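Local coordinates for protein TipC2 (Streptococcus intermedius B196, PDB 6DHX) that probably acts as an immunity protein, an antitoxin that shields the bacterium from an antibacterial toxin exported by the type VII secretion system, at residues T138-R141 with A142-K146; I63-K66 with D67-T71; E159-N163 with Q164-K168; D169-I173 with Y174-Y178; E28-K31 with T32-N36. One frame throughout, in Å; residues are numbered along the deposited sequence.

Interaction 1: T138-R141 with A142-K146; sequences TQVR and AYLKK
V140 and L144 meet one turn apart on the buried side of the amphipathic alpha-helix 137-146, CG1 of V140 lying 4.0 Å from CD1 of L144. The helical assignment rests on four successive i to i+4 bonds, from the N of A142, Y143, L144 and K145 back to the O of T138, Q139, V140 and R141; K145 N to R141 O is the shortest of them at 2.8 Å, with an N-H...O angle of 170°. On this tight side the two aliphatic side chains run alongside each other and point the same way. The CG1 branch of V140 stands opposite the backbone N (chi1 170°), next to the carbonyl carbon, which turns that methyl along the helix to L144, and CG of L144 sits 3.3 Å from V140 O. Beyond the helix V140 rests on V121 and I123 of strand 116-127, and L144 on V104, I149 and W195.

The solvent side is looser. K145 extends past CG and its amine leads away, while R141 gives its guanidinium to a cation-pi contact with W195. Between these sides lie Q139 and Y143, side by side, their amide and ring planes 68° apart. The ring edge of Y143 brings CD2 to 3.1 Å from Q139 O, and a water donates to Q139 OE1 at 2.7 Å while bonding Y143 OH at 2.8 Å.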
# COMPACT_ATOMS: atom_id res chain seq x y z
N THR A 138 2.04 21.32 -2.14
CA THR A 138 1.96 22.46 -1.23
C THR A 138 0.75 22.32 -0.31
O THR A 138 0.82 22.64 0.88
CB THR A 138 1.84 23.77 -2.01
OG1 THR A 138 2.87 23.83 -3.01
CG2 THR A 138 1.95 24.93 -1.02
N GLN A 139 -0.39 21.89 -0.86
CA GLN A 139 -1.59 21.74 -0.04
C GLN A 139 -1.38 20.63 0.99
O GLN A 139 -1.71 20.81 2.17
CB GLN A 139 -2.79 21.42 -0.95
CG GLN A 139 -3.33 22.65 -1.74
CD GLN A 139 -4.44 23.36 -0.99
OE1 GLN A 139 -5.31 22.69 -0.39
NE2 GLN A 139 -4.43 24.69 -1.00
N VAL A 140 -0.82 19.51 0.56
CA VAL A 140 -0.60 18.40 1.50
C VAL A 140 0.28 18.85 2.65
O VAL A 140 -0.05 18.63 3.83
CB VAL A 140 0.02 17.19 0.78
CG1 VAL A 140 0.47 16.11 1.84
CG2 VAL A 140 -1.00 16.54 -0.19
N ARG A 141 1.41 19.49 2.34
CA ARG A 141 2.30 19.94 3.40
C ARG A 141 1.63 20.96 4.33
O ARG A 141 1.91 20.96 5.53
CB ARG A 141 3.60 20.50 2.83
CG ARG A 141 4.44 19.41 2.14
CD ARG A 141 5.74 19.98 1.57
NE ARG A 141 6.72 20.30 2.61
CZ ARG A 141 7.96 20.74 2.38
NH1 ARG A 141 8.39 20.92 1.13
NH2 ARG A 141 8.78 20.95 3.40
N ALA A 142 0.73 21.80 3.82
CA ALA A 142 0.02 22.72 4.71
C ALA A 142 -0.83 21.97 5.74
O ALA A 142 -0.88 22.36 6.92
CB ALA A 142 -0.85 23.70 3.91
N TYR A 143 -1.53 20.92 5.31
CA TYR A 143 -2.30 20.12 6.26
C TYR A 143 -1.38 19.45 7.25
O TYR A 143 -1.70 19.38 8.45
CB TYR A 143 -3.15 19.07 5.54
CG TYR A 143 -4.38 19.63 4.91
CD1 TYR A 143 -5.53 19.87 5.67
CD2 TYR A 143 -4.39 19.96 3.55
CE1 TYR A 143 -6.66 20.43 5.09
CE2 TYR A 143 -5.50 20.52 2.96
CZ TYR A 143 -6.63 20.74 3.72
OH TYR A 143 -7.73 21.28 3.11
N LEU A 144 -0.26 18.88 6.77
CA LEU A 144 0.63 18.18 7.70
C LEU A 144 1.16 19.15 8.74
O LEU A 144 1.17 18.84 9.94
CB LEU A 144 1.78 17.52 6.94
CG LEU A 144 1.34 16.46 5.94
CD1 LEU A 144 2.57 15.91 5.24
CD2 LEU A 144 0.60 15.29 6.64
N LYS A 145 1.61 20.34 8.29
CA LYS A 145 2.10 21.36 9.22
C LYS A 145 1.02 21.77 10.22
O LYS A 145 1.30 21.94 11.41
CB LYS A 145 2.62 22.57 8.45
CG LYS A 145 3.16 23.70 9.35
CD LYS A 145 3.50 24.93 8.48
CE LYS A 145 3.94 26.13 9.30
NZ LYS A 145 3.80 27.37 8.48
N LYS A 146 -0.22 21.95 9.76
CA LYS A 146 -1.28 22.35 10.68
C LYS A 146 -1.45 21.34 11.80
O LYS A 146 -1.55 21.71 12.97
CB LYS A 146 -2.58 22.54 9.91
CG LYS A 146 -3.76 22.82 10.77
CD LYS A 146 -4.95 23.20 9.91
CE LYS A 146 -6.08 23.70 10.81
NZ LYS A 146 -7.38 23.52 10.12
O HOH W 1 -7.65 22.89 0.87

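Interaction 2: I63-K66 with D67-T71; sequences ILYK and DIAKT
Y65 closes strand 59-65 and reaches the turn that follows it through its ring, CD2 lying 3.9 Å from CB of A69. Followed outward, the side chain starts at CB, which faces the aliphatic part of K70 at a loose 4.4 Å from its CG. CG then stands opposite the carbonyl carbon (chi1 -87°), beside the backbone N, and the ring that it carries presents its edge to A69: the A69 methyl lies near the ring plane at CD2 and does not stack on a face. Further out the ring packs against K165 and V166 of helix 151-173, and at the tip OH is hydrogen-bonded to OD2 of D169 on the same helix.

The turn itself is drawn in by K66 O, which accepts from A69 N at 2.8 Å. The donor stands well above the carbonyl plane (53° out of it), as fits an i to i+3 closure. On the flank, CB of K66 touches CG2 of I68 at 3.7 Å, while the extended K66 chain carries NZ away to the carbonyl of T43. A bend at chi3 (-54°) curls the K70 chain back and brings NZ to D67 OD1, a salt bridge of 2.8 Å; NZ also bonds to T75 O. A water donates to the same OD1 and, at 2.8 Å, to Y65 O, tying the strand end to the turn. Together these contacts describe a single 3-10 turn that begins the connection of a beta-hairpin, between the antiparallel neighbours 59-65 and 74-82 of the mixed sheet.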
# COMPACT_ATOMS: atom_id res chain seq x y z
N ILE A 63 -6.81 -6.27 -1.53
CA ILE A 63 -6.74 -6.79 -0.17
C ILE A 63 -7.13 -5.66 0.77
O ILE A 63 -6.63 -4.53 0.62
CB ILE A 63 -5.32 -7.28 0.17
CG1 ILE A 63 -4.77 -8.23 -0.93
CG2 ILE A 63 -5.26 -7.87 1.57
CD1 ILE A 63 -5.69 -9.48 -1.24
N LEU A 64 -8.02 -5.93 1.70
CA LEU A 64 -8.50 -4.90 2.63
C LEU A 64 -8.37 -5.44 4.04
O LEU A 64 -8.92 -6.51 4.36
CB LEU A 64 -10.00 -4.56 2.35
CG LEU A 64 -10.59 -3.45 3.20
CD1 LEU A 64 -9.87 -2.11 2.79
CD2 LEU A 64 -12.11 -3.28 3.01
N TYR A 65 -7.68 -4.70 4.91
CA TYR A 65 -7.59 -5.16 6.30
C TYR A 65 -8.94 -5.04 6.99
O TYR A 65 -9.64 -4.04 6.86
CB TYR A 65 -6.53 -4.36 7.08
CG TYR A 65 -5.18 -4.99 6.90
CD1 TYR A 65 -4.49 -4.87 5.69
CD2 TYR A 65 -4.62 -5.78 7.91
CE1 TYR A 65 -3.25 -5.52 5.47
CE2 TYR A 65 -3.39 -6.44 7.72
CZ TYR A 65 -2.72 -6.30 6.50
OH TYR A 65 -1.52 -6.92 6.30
N LYS A 66 -9.29 -6.10 7.73
CA LYS A 66 -10.53 -6.14 8.50
C LYS A 66 -10.48 -5.16 9.66
O LYS A 66 -9.42 -4.86 10.21
CB LYS A 66 -10.78 -7.56 9.05
CG LYS A 66 -10.95 -8.67 7.99
CD LYS A 66 -10.96 -10.08 8.61
CE LYS A 66 -11.18 -11.19 7.56
NZ LYS A 66 -11.10 -12.59 8.19
N ASP A 67 -11.65 -4.67 10.05
CA ASP A 67 -11.73 -3.72 11.16
C ASP A 67 -11.08 -4.27 12.44
O ASP A 67 -10.38 -3.53 13.14
CB ASP A 67 -13.18 -3.34 11.41
CG ASP A 67 -13.80 -2.66 10.22
OD1 ASP A 67 -13.06 -2.01 9.44
OD2 ASP A 67 -15.04 -2.76 10.06
N ILE A 68 -11.27 -5.57 12.73
CA ILE A 68 -10.60 -6.21 13.89
C ILE A 68 -9.09 -6.02 13.84
O ILE A 68 -8.42 -6.01 14.88
CB ILE A 68 -10.96 -7.72 13.97
CG1 ILE A 68 -10.05 -8.46 14.95
CG2 ILE A 68 -10.81 -8.43 12.66
CD1 ILE A 68 -10.45 -8.37 16.39
N ALA A 69 -8.53 -5.87 12.64
CA ALA A 69 -7.09 -5.82 12.43
C ALA A 69 -6.55 -4.40 12.33
O ALA A 69 -5.37 -4.23 12.04
CB ALA A 69 -6.70 -6.58 11.16
N LYS A 70 -7.39 -3.38 12.52
CA LYS A 70 -6.94 -1.98 12.46
C LYS A 70 -6.81 -1.39 13.87
O LYS A 70 -7.66 -1.64 14.74
CB LYS A 70 -7.88 -1.13 11.60
CG LYS A 70 -7.63 -1.34 10.11
CD LYS A 70 -8.58 -0.51 9.26
CE LYS A 70 -10.02 -0.76 9.65
NZ LYS A 70 -11.02 -0.18 8.70
N THR A 71 -5.76 -0.60 14.07
CA THR A 71 -5.34 -0.08 15.36
C THR A 71 -5.60 1.42 15.44
O THR A 71 -5.50 2.13 14.44
CB THR A 71 -3.84 -0.38 15.59
OG1 THR A 71 -3.21 0.74 16.22
CG2 THR A 71 -3.12 -0.66 14.25
O HOH W 2 -12.28 -3.18 6.85

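Interaction 3: E159-N163 with Q164-K168; sequences EKIVN and QKVLK
Q164 and E159 slant across each other on the exposed side of helix 151-173, joined by a bond of 2.7 Å from Q164 NE2 to E159 OE2. The Q164 chain is bent at chi2 (-40°), which folds the amide back beside the carboxylate; the two planes are 29° apart, and NE2 comes from above the carboxylate plane. N163, largely buried, works on the other oxygen: its ND2 donates to E159 OE1 at 2.8 Å, almost straight at 176°. E159 is thus gripped at both oxygens by neighbouring amides, while OD1 of N163 bonds to the hydroxyl of Y183.

The backbone here is widened into pi-helical turns. Q164 N bonds to E159 O (2.9 Å), V166 N to I161 O and L167 N to V162 O, all i to i+5; the one from K168 N to N163 O is weak.

I161 is the third main contributor. Its carbonyl O, besides receiving V166 N, has CB of K165 at 3.2 Å, and its CG2 approaches CG2 of V166 loosely at 4.4 Å. The I161 side chain itself lies on Y74 and F94 of the sheet. On the next flank V162 and L167 run side by side, CG1 of V162 being 4.1 Å from CD1 of L167.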
# COMPACT_ATOMS: atom_id res chain seq x y z
N GLU A 159 6.81 2.79 8.93
CA GLU A 159 7.43 1.66 9.62
C GLU A 159 6.37 0.82 10.33
O GLU A 159 6.41 -0.41 10.28
CB GLU A 159 8.49 2.16 10.61
CG GLU A 159 9.02 1.12 11.59
CD GLU A 159 9.82 0.00 10.92
OE1 GLU A 159 10.35 0.20 9.80
OE2 GLU A 159 9.96 -1.07 11.56
N LYS A 160 5.43 1.48 10.99
CA LYS A 160 4.44 0.76 11.78
C LYS A 160 3.48 -0.05 10.91
O LYS A 160 3.16 -1.20 11.23
CB LYS A 160 3.66 1.77 12.62
CG LYS A 160 2.65 1.10 13.56
CD LYS A 160 1.97 2.23 14.37
CE LYS A 160 0.70 1.74 15.06
NZ LYS A 160 0.97 0.56 15.92
N ILE A 161 2.99 0.54 9.82
CA ILE A 161 1.96 -0.12 9.02
C ILE A 161 2.56 -0.93 7.90
O ILE A 161 2.13 -2.07 7.67
CB ILE A 161 0.95 0.91 8.47
CG1 ILE A 161 0.28 1.67 9.62
CG2 ILE A 161 -0.06 0.20 7.51
CD1 ILE A 161 -0.48 0.76 10.63
N VAL A 162 3.47 -0.36 7.11
CA VAL A 162 3.98 -1.14 5.98
C VAL A 162 4.95 -2.22 6.47
O VAL A 162 4.84 -3.38 6.09
CB VAL A 162 4.64 -0.27 4.89
CG1 VAL A 162 5.27 -1.18 3.76
CG2 VAL A 162 3.60 0.67 4.25
N ASN A 163 5.95 -1.82 7.28
CA ASN A 163 6.95 -2.83 7.63
C ASN A 163 6.45 -3.79 8.71
O ASN A 163 6.54 -5.01 8.54
CB ASN A 163 8.24 -2.13 8.07
CG ASN A 163 8.99 -1.55 6.87
OD1 ASN A 163 8.77 -1.99 5.74
ND2 ASN A 163 9.88 -0.61 7.11
N GLN A 164 5.93 -3.26 9.80
CA GLN A 164 5.59 -4.06 10.97
C GLN A 164 4.22 -4.70 10.88
O GLN A 164 3.85 -5.53 11.73
CB GLN A 164 5.70 -3.20 12.26
CG GLN A 164 7.15 -2.77 12.59
CD GLN A 164 8.12 -3.91 12.32
OE1 GLN A 164 7.91 -5.05 12.77
NE2 GLN A 164 9.17 -3.63 11.54
N LYS A 165 3.45 -4.38 9.84
CA LYS A 165 2.15 -5.00 9.72
C LYS A 165 2.01 -5.68 8.36
O LYS A 165 1.97 -6.92 8.30
CB LYS A 165 1.03 -3.97 9.97
CG LYS A 165 -0.37 -4.58 10.09
CD LYS A 165 -1.32 -3.50 10.63
CE LYS A 165 -2.73 -4.02 10.77
NZ LYS A 165 -2.85 -5.12 11.80
N VAL A 166 1.96 -4.91 7.27
CA VAL A 166 1.69 -5.51 5.96
C VAL A 166 2.80 -6.48 5.57
O VAL A 166 2.52 -7.62 5.15
CB VAL A 166 1.54 -4.43 4.87
CG1 VAL A 166 1.40 -5.11 3.47
CG2 VAL A 166 0.33 -3.50 5.18
N LEU A 167 4.05 -6.05 5.64
CA LEU A 167 5.12 -6.93 5.17
C LEU A 167 5.39 -8.04 6.19
O LEU A 167 5.75 -9.17 5.81
CB LEU A 167 6.41 -6.15 4.88
CG LEU A 167 6.31 -5.16 3.70
CD1 LEU A 167 7.66 -4.45 3.46
CD2 LEU A 167 5.86 -5.90 2.37
N LYS A 168 5.20 -7.76 7.47
CA LYS A 168 5.34 -8.83 8.47
C LYS A 168 4.24 -9.88 8.28
O LYS A 168 4.49 -11.10 8.39
CB LYS A 168 5.28 -8.21 9.87
CG LYS A 168 5.62 -9.19 10.98
CD LYS A 168 5.51 -8.51 12.33
CE LYS A 168 6.11 -9.35 13.45
NZ LYS A 168 6.05 -8.62 14.74

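Interaction 4: D169-I173 with Y174-Y178; sequences DWCSI and YKSKY
W170 and Y174 supply the aromatic part of this contact, where helix 151-173 runs out into an irregular segment. CB of Y174 sits over one face of the indole, 3.9 Å from the centroid of the six-membered ring and 25° off its normal, a CH-pi contact. The tyrosine ring follows on with its plane 27° from the indole's but slid aside; the centroids are 5.1 Å apart and the rings barely overlap. The side chains come closest at CZ2 of W170 and CG of Y174, 3.5 Å apart. With CG of Y174 opposite its backbone N (chi1 -174°), the ring runs the same way as the indole.

A lighter van der Waals contact is made by SG of C171, 3.7 Å from CB of S176.

Hydrogen bonds shape the chain. W170 O accepts from both I173 N and Y174 N, the latter at 3.0 Å, while S172 OG returns to D169 O at 2.6 Å. K175 centres an inverse gamma turn, and S176 OG takes Y178 N at 2.8 Å, an ST turn.

The polar ends converge on E24 of helix 21-32. W170 NE1 and S176 OG both bond to its OE1, and K177 N bonds to OE2. The N-H groups of W170 and K177, with the S176 hydroxyl also bonded, would favour an ionised E24, which joins the indole to the departing chain.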
# COMPACT_ATOMS: atom_id res chain seq x y z
N ASP A 169 3.04 -9.43 7.93
CA ASP A 169 1.94 -10.35 7.59
C ASP A 169 2.29 -11.20 6.38
O ASP A 169 1.99 -12.39 6.35
CB ASP A 169 0.65 -9.58 7.30
CG ASP A 169 -0.07 -9.13 8.56
OD1 ASP A 169 0.33 -9.57 9.66
OD2 ASP A 169 -1.01 -8.33 8.47
N TRP A 170 2.84 -10.57 5.32
CA TRP A 170 3.27 -11.34 4.15
C TRP A 170 4.21 -12.45 4.56
O TRP A 170 4.06 -13.61 4.12
CB TRP A 170 4.00 -10.41 3.16
CG TRP A 170 4.55 -11.19 2.00
CD1 TRP A 170 5.87 -11.46 1.70
CD2 TRP A 170 3.76 -11.85 0.98
NE1 TRP A 170 5.94 -12.25 0.56
CE2 TRP A 170 4.67 -12.50 0.10
CE3 TRP A 170 2.38 -11.94 0.74
CZ2 TRP A 170 4.24 -13.22 -1.03
CZ3 TRP A 170 1.94 -12.68 -0.41
CH2 TRP A 170 2.87 -13.29 -1.27
N CYS A 171 5.20 -12.12 5.41
CA CYS A 171 6.16 -13.15 5.83
C CYS A 171 5.53 -14.20 6.74
O CYS A 171 6.12 -15.29 6.89
CB CYS A 171 7.40 -12.50 6.52
SG CYS A 171 8.30 -11.41 5.29
N SER A 172 4.33 -13.97 7.25
CA SER A 172 3.64 -15.00 8.03
C SER A 172 2.86 -15.99 7.16
O SER A 172 2.51 -17.07 7.66
CB SER A 172 2.64 -14.36 9.01
OG SER A 172 1.44 -13.99 8.38
N ILE A 173 2.55 -15.65 5.90
CA ILE A 173 1.83 -16.58 5.03
C ILE A 173 2.68 -17.10 3.88
O ILE A 173 2.28 -18.07 3.23
CB ILE A 173 0.55 -15.95 4.47
CG1 ILE A 173 0.92 -14.78 3.56
CG2 ILE A 173 -0.33 -15.47 5.60
CD1 ILE A 173 -0.31 -14.16 2.91
N TYR A 174 3.84 -16.51 3.61
CA TYR A 174 4.74 -16.90 2.54
C TYR A 174 6.16 -17.00 3.08
O TYR A 174 6.59 -16.12 3.82
CB TYR A 174 4.69 -15.84 1.41
CG TYR A 174 5.49 -16.26 0.21
CD1 TYR A 174 4.96 -17.21 -0.67
CD2 TYR A 174 6.76 -15.74 -0.03
CE1 TYR A 174 5.66 -17.62 -1.76
CE2 TYR A 174 7.49 -16.16 -1.14
CZ TYR A 174 6.92 -17.10 -2.01
OH TYR A 174 7.57 -17.57 -3.13
N LYS A 175 6.89 -18.06 2.72
CA LYS A 175 8.28 -18.19 3.21
C LYS A 175 9.17 -17.26 2.38
O LYS A 175 9.80 -17.63 1.39
CB LYS A 175 8.73 -19.65 3.16
CG LYS A 175 9.92 -19.90 4.10
CD LYS A 175 10.53 -21.26 3.85
CE LYS A 175 11.73 -21.51 4.73
NZ LYS A 175 12.23 -22.90 4.44
N SER A 176 9.21 -16.00 2.80
CA SER A 176 9.87 -14.97 2.00
C SER A 176 11.38 -15.16 1.97
O SER A 176 12.00 -15.62 2.94
CB SER A 176 9.55 -13.58 2.58
OG SER A 176 10.17 -12.53 1.82
N LYS A 177 11.98 -14.79 0.85
CA LYS A 177 13.44 -14.68 0.77
C LYS A 177 13.93 -13.29 1.19
O LYS A 177 15.15 -13.04 1.22
CB LYS A 177 13.89 -15.00 -0.65
CG LYS A 177 13.52 -16.42 -1.05
CD LYS A 177 14.20 -16.86 -2.33
CE LYS A 177 14.21 -18.39 -2.43
NZ LYS A 177 14.69 -18.84 -3.77
N TYR A 178 13.00 -12.43 1.58
CA TYR A 178 13.31 -11.06 1.99
C TYR A 178 12.69 -10.87 3.37
O TYR A 178 12.27 -11.83 4.03
CB TYR A 178 12.77 -10.09 0.92
CG TYR A 178 13.37 -10.41 -0.44
CD1 TYR A 178 14.68 -10.06 -0.72
CD2 TYR A 178 12.63 -11.08 -1.42
CE1 TYR A 178 15.27 -10.37 -1.94
CE2 TYR A 178 13.22 -11.38 -2.65
CZ TYR A 178 14.51 -11.01 -2.91
OH TYR A 178 15.12 -11.31 -4.12

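Interaction 5: E28-K31 with T32-N36; sequences ETEK and TYRLN
T32 turns its side chain back against E28, the two crossing at a slant, and grips the carbonyl of that residue: OG1 donates to E28 O at 2.9 Å. This follows from chi1 of 63°, which sets OG1 between the backbone N and the carbonyl carbon and puts CG2 on the carboxylate side, 3.5 Å from E28 OE2. OG1 also serves I38 N of the chain beyond, so the hydroxyl ties helix 21-32 to the loop leading away from it.

Y33 is oriented differently. Its ring turns an edge to E30, CD1 lying 3.2 Å from E30 O near the ring plane, while one face is covered by CG of R34, 3.6 Å above the ring centre. The guanidinium in turn has Y33 OH over one of its faces.

At this C-terminal end of the helix the regular pattern gives way: the i to i+4 bonds from T32 N to E28 O and from Y33 N to T29 O are only weak. T32 N also bonds to T29 O with the donor 70° out of the carbonyl plane, and T32 O receives both L35 N and N36 N.

Waters join the tips. One donates to E30 OE2 and, at 2.8 Å, to Y33 OH. Another donates to E30 O at 2.7 Å and accepts from R34 NH2 at 3.3 Å. R34 NH2 itself is 4.5 Å from E30 OE2, beyond a salt bridge.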
# COMPACT_ATOMS: atom_id res chain seq x y z
N GLU A 28 3.67 -13.86 -6.51
CA GLU A 28 2.90 -14.95 -5.91
C GLU A 28 1.41 -14.64 -5.99
O GLU A 28 0.60 -15.57 -6.14
CB GLU A 28 3.34 -15.17 -4.47
CG GLU A 28 2.62 -16.31 -3.73
CD GLU A 28 2.91 -17.72 -4.22
OE1 GLU A 28 3.80 -17.93 -5.07
OE2 GLU A 28 2.25 -18.63 -3.69
N THR A 29 1.05 -13.35 -5.89
CA THR A 29 -0.38 -13.02 -6.04
C THR A 29 -0.84 -13.24 -7.46
O THR A 29 -1.92 -13.79 -7.66
CB THR A 29 -0.68 -11.59 -5.57
OG1 THR A 29 -0.25 -11.47 -4.21
CG2 THR A 29 -2.25 -11.31 -5.68
N GLU A 30 -0.03 -12.86 -8.47
CA GLU A 30 -0.47 -13.10 -9.83
C GLU A 30 -0.58 -14.60 -10.14
O GLU A 30 -1.45 -15.03 -10.92
CB GLU A 30 0.50 -12.40 -10.81
CG GLU A 30 -0.10 -12.34 -12.23
CD GLU A 30 0.18 -13.61 -13.06
OE1 GLU A 30 1.12 -14.35 -12.71
OE2 GLU A 30 -0.56 -13.88 -14.05
N LYS A 31 0.30 -15.40 -9.53
CA LYS A 31 0.28 -16.84 -9.73
C LYS A 31 -0.98 -17.48 -9.14
O LYS A 31 -1.49 -18.44 -9.72
CB LYS A 31 1.54 -17.45 -9.10
CG LYS A 31 1.50 -18.97 -9.05
CD LYS A 31 2.77 -19.49 -8.30
CE LYS A 31 2.86 -21.00 -8.31
NZ LYS A 31 4.18 -21.49 -7.79
N THR A 32 -1.47 -16.95 -8.01
CA THR A 32 -2.51 -17.62 -7.22
C THR A 32 -3.89 -16.97 -7.28
O THR A 32 -4.87 -17.64 -6.92
CB THR A 32 -2.10 -17.70 -5.75
OG1 THR A 32 -1.96 -16.40 -5.18
CG2 THR A 32 -0.72 -18.44 -5.61
N TYR A 33 -4.00 -15.74 -7.76
CA TYR A 33 -5.27 -15.04 -7.49
C TYR A 33 -6.45 -15.61 -8.25
O TYR A 33 -7.59 -15.39 -7.80
CB TYR A 33 -5.15 -13.52 -7.79
CG TYR A 33 -5.22 -13.11 -9.25
CD1 TYR A 33 -4.19 -13.47 -10.14
CD2 TYR A 33 -6.32 -12.38 -9.75
CE1 TYR A 33 -4.21 -13.05 -11.47
CE2 TYR A 33 -6.33 -11.96 -11.08
CZ TYR A 33 -5.28 -12.29 -11.92
OH TYR A 33 -5.30 -11.88 -13.24
N ARG A 34 -6.24 -16.39 -9.32
CA ARG A 34 -7.37 -16.97 -10.02
C ARG A 34 -7.68 -18.38 -9.57
O ARG A 34 -8.74 -18.90 -9.89
CB ARG A 34 -7.13 -16.93 -11.53
CG ARG A 34 -7.25 -15.46 -11.93
CD ARG A 34 -7.26 -15.27 -13.39
NE ARG A 34 -5.93 -15.42 -13.94
CZ ARG A 34 -5.68 -15.24 -15.23
NH1 ARG A 34 -6.69 -14.94 -16.06
NH2 ARG A 34 -4.44 -15.38 -15.68
N LEU A 35 -6.78 -18.99 -8.82
CA LEU A 35 -6.88 -20.37 -8.39
C LEU A 35 -7.24 -20.47 -6.91
O LEU A 35 -8.22 -21.14 -6.56
CB LEU A 35 -5.55 -21.10 -8.68
CG LEU A 35 -5.49 -22.53 -8.09
CD1 LEU A 35 -6.57 -23.51 -8.64
CD2 LEU A 35 -4.08 -23.18 -8.21
N ASN A 36 -6.46 -19.83 -6.06
CA ASN A 36 -6.64 -19.82 -4.60
C ASN A 36 -5.68 -18.77 -4.07
O ASN A 36 -4.50 -19.06 -3.76
CB ASN A 36 -6.43 -21.25 -4.04
CG ASN A 36 -6.55 -21.32 -2.51
OD1 ASN A 36 -6.78 -20.33 -1.83
ND2 ASN A 36 -6.36 -22.51 -1.97
O HOH W 3 -2.87 -11.80 -14.54
O HOH W 4 -2.74 -16.12 -12.99
O HOH W 5 -4.12 -18.18 -10.25

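Overall arrangement
Interactions 3 and 4 are consecutive parts of helix 151-173, their centres 12 Å apart, and interaction 2, at the end of an inner strand of the sheet, touches both. K165 NZ of interaction 3 is hydrogen-bonded to A69 O of interaction 2 at 2.7 Å, and the Y65 OH to D169 OD2 bond, 2.6 Å, links interaction 2 to interaction 4. Interaction 5 meets interaction 4 by packing, with W170 CH2 3.7 Å from E28 CB and Y174 CE1 3.7 Å from E28 CD, so the two helix ends are in contact. Interaction 1 stands apart at the far end of the molecule: its centre is 39 Å from that of interaction 5, the two lying on opposite sides of the chain's centre.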